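PDB 3LYS: prophage pi2 protein 01, integrase, which probably binds DNA through its helical N-terminal core-binding domain, as part of a phage integrase of the tyrosine recombinase family thought to integrate DNA by recombination. Local coordinates for residues Glu26-Tyr29 and Lys30-Gln34. The protein carries 1 engineered substitution. Residues are numbered along the deposited sequence; the frame is centred on the assembly and turned at random.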
ATOM      1  N   GLU A  26      -7.360   4.864  17.465  1.00 78.56           N
ATOM      2  CA  GLU A  26      -6.231   4.020  17.846  1.00 78.23           C
ATOM      3  C   GLU A  26      -6.337   2.608  17.285  1.00 76.96           C
ATOM      4  O   GLU A  26      -5.375   2.063  16.745  1.00 75.07           O
ATOM      5  CB  GLU A  26      -6.113   3.949  19.370  1.00 80.37           C
ATOM      6  CG  GLU A  26      -5.056   2.972  19.872  1.00 85.32           C
ATOM      7  CD  GLU A  26      -3.722   3.137  19.163  1.00 88.52           C
ATOM      8  OE1 GLU A  26      -3.405   2.305  18.281  1.00 88.93           O
ATOM      9  OE2 GLU A  26      -3.000   4.110  19.481  1.00 89.65           O
HETATM   10  N   MSE A  27      -7.512   2.011  17.425  1.00 78.34           N
HETATM   11  CA  MSE A  27      -7.722   0.658  16.932  1.00 79.09           C
HETATM   12  C   MSE A  27      -7.615   0.646  15.414  1.00 72.11           C
HETATM   13  O   MSE A  27      -7.262  -0.367  14.819  1.00 71.14           O
HETATM   14  CB  MSE A  27      -9.103   0.151  17.362  1.00 90.29           C
HETATM   15  CG  MSE A  27      -9.231  -1.372  17.415  1.00100.68           C
HETATM   16 SE   MSE A  27      -7.806  -2.227  18.454  1.00109.88          SE
HETATM   17  CE  MSE A  27      -7.852  -1.168  20.082  1.00107.73           C
ATOM     18  N   THR A  28      -7.917   1.782  14.795  1.00 63.79           N
ATOM     19  CA  THR A  28      -7.862   1.890  13.350  1.00 55.71           C
ATOM     20  C   THR A  28      -6.429   2.065  12.865  1.00 50.72           C
ATOM     21  O   THR A  28      -6.064   1.599  11.788  1.00 48.77           O
ATOM     22  CB  THR A  28      -8.714   3.065  12.863  1.00 55.84           C
ATOM     23  OG1 THR A  28     -10.053   2.904  13.345  1.00 51.32           O
ATOM     24  CG2 THR A  28      -8.720   3.127  11.341  1.00 56.35           C
ATOM     25  N   TYR A  29      -5.613   2.731  13.667  1.00 45.21           N
ATOM     26  CA  TYR A  29      -4.228   2.940  13.292  1.00 45.54           C
ATOM     27  C   TYR A  29      -3.516   1.595  13.246  1.00 47.27           C
ATOM     28  O   TYR A  29      -2.547   1.415  12.508  1.00 48.13           O
ATOM     29  CB  TYR A  29      -3.532   3.854  14.298  1.00 38.68           C
ATOM     30  CG  TYR A  29      -2.138   4.282  13.887  1.00 33.83           C
ATOM     31  CD1 TYR A  29      -1.942   5.165  12.829  1.00 32.93           C
ATOM     32  CD2 TYR A  29      -1.017   3.830  14.576  1.00 35.35           C
ATOM     33  CE1 TYR A  29      -0.664   5.596  12.470  1.00 31.96           C
ATOM     34  CE2 TYR A  29       0.267   4.257  14.228  1.00 33.98           C
ATOM     35  CZ  TYR A  29       0.433   5.140  13.177  1.00 32.36           C
ATOM     36  OH  TYR A  29       1.698   5.579  12.868  1.00 26.53           O
ATOM     37  N   LYS A  30      -3.998   0.649  14.041  1.00 48.12           N
ATOM     38  CA  LYS A  30      -3.400  -0.675  14.078  1.00 46.80           C
ATOM     39  C   LYS A  30      -3.345  -1.225  12.660  1.00 45.70           C
ATOM     40  O   LYS A  30      -2.373  -1.868  12.269  1.00 40.80           O
ATOM     41  CB  LYS A  30      -4.236  -1.601  14.966  1.00 55.30           C
ATOM     42  CG  LYS A  30      -4.088  -1.373  16.478  1.00 63.10           C
ATOM     43  CD  LYS A  30      -2.706  -1.815  16.975  1.00 67.34           C
ATOM     44  CE  LYS A  30      -2.625  -1.879  18.502  1.00 67.71           C
ATOM     45  NZ  LYS A  30      -3.609  -2.841  19.094  1.00 65.30           N
ATOM     46  N   GLY A  31      -4.399  -0.948  11.895  1.00 45.32           N
ATOM     47  CA  GLY A  31      -4.486  -1.423  10.527  1.00 45.59           C
ATOM     48  C   GLY A  31      -3.337  -0.954   9.664  1.00 46.37           C
ATOM     49  O   GLY A  31      -2.747  -1.735   8.912  1.00 49.57           O
ATOM     50  N   TYR A  32      -3.020   0.329   9.766  1.00 43.56           N
ATOM     51  CA  TYR A  32      -1.930   0.889   8.986  1.00 42.29           C
ATOM     52  C   TYR A  32      -0.597   0.289   9.416  1.00 41.31           C
ATOM     53  O   TYR A  32       0.294   0.092   8.592  1.00 41.29           O
ATOM     54  CB  TYR A  32      -1.903   2.415   9.128  1.00 42.44           C
ATOM     55  CG  TYR A  32      -3.079   3.106   8.464  1.00 41.42           C
ATOM     56  CD1 TYR A  32      -4.371   3.009   8.996  1.00 39.64           C
ATOM     57  CD2 TYR A  32      -2.908   3.835   7.285  1.00 39.03           C
ATOM     58  CE1 TYR A  32      -5.460   3.619   8.369  1.00 34.93           C
ATOM     59  CE2 TYR A  32      -3.990   4.443   6.652  1.00 37.32           C
ATOM     60  CZ  TYR A  32      -5.259   4.330   7.201  1.00 36.43           C
ATOM     61  OH  TYR A  32      -6.326   4.933   6.588  1.00 36.61           O
ATOM     62  N   GLU A  33      -0.458  -0.015  10.699  1.00 38.57           N
ATOM     63  CA  GLU A  33       0.788  -0.593  11.169  1.00 39.91           C
ATOM     64  C   GLU A  33       0.934  -1.979  10.558  1.00 39.41           C
ATOM     65  O   GLU A  33       2.036  -2.386  10.189  1.00 33.91           O
ATOM     66  CB  GLU A  33       0.788  -0.682  12.688  1.00 42.65           C
ATOM     67  CG  GLU A  33       0.274   0.563  13.372  1.00 45.38           C
ATOM     68  CD  GLU A  33       0.763   0.681  14.800  1.00 48.21           C
ATOM     69  OE1 GLU A  33       1.955   1.032  14.996  1.00 46.40           O
ATOM     70  OE2 GLU A  33      -0.042   0.413  15.726  1.00 47.30           O
ATOM     71  N   GLN A  34      -0.190  -2.688  10.449  1.00 40.09           N
ATOM     72  CA  GLN A  34      -0.224  -4.035   9.869  1.00 40.00           C
ATOM     73  C   GLN A  34       0.109  -3.952   8.390  1.00 35.27           C
ATOM     74  O   GLN A  34       0.962  -4.675   7.877  1.00 31.08           O
ATOM     75  CB  GLN A  34      -1.613  -4.663  10.028  1.00 44.81           C
ATOM     76  CG  GLN A  34      -1.718  -6.066   9.443  1.00 52.64           C
ATOM     77  CD  GLN A  34      -0.741  -7.048  10.089  1.00 56.95           C
ATOM     78  OE1 GLN A  34      -0.930  -7.479  11.229  1.00 58.07           O
ATOM     79  NE2 GLN A  34       0.318  -7.391   9.362  1.00 56.35           N
TER
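Y29 and E33 lie one turn apart near the start of helix 26-42, where 26-29 runs straight into 30-34. E33 N donates to Y29 O at 3.1 Å, a regular i to i+4 bond. The bond from K30 N to E26 O is weak, at 3.3 Å. G31 N bonds to T28 O, three residues back, at 3.0 Å; M27 O lies farther from it. The angle at hydrogen is 135°, and the donor sits well above the carbonyl plane. This first part of the helix is therefore wound partly with i to i+3 bonds.

The main side-chain contact is Y29 with E33. The Y29 ring leaves with CG anti to the backbone N (chi1 -172°), and E33 reaches it with a chain extended beyond CG. E33 CD lies 3.6 Å from Y29 CD2. The carboxylate approaches the ring obliquely, its plane turned 39° from that of the ring. T28 O lies in the plane of the Y32 ring, at its edge, 3.6 Å from Y32 CD1. The K30 chain, bent at chi2 and chi4, runs back along the preceding turn; K30 CB lies 3.3 Å from M27 O. K30 NZ is 5.2 Å from E26 OE1, so the opposite charges are near but make no salt bridge.

Y29, Y32 and E33 all touch M16 of helix 8-19, which places this face against the neighbouring helix of the SAM-like domain. T28 OG1 is hydrogen-bonded to D25 OD1, just ahead of the helix. Backbone bonds and van der Waals contact thus join these turns. E26 OE1 is also 4.6 Å from E33 OE2, so K30 may ease the repulsion between the two carboxylates.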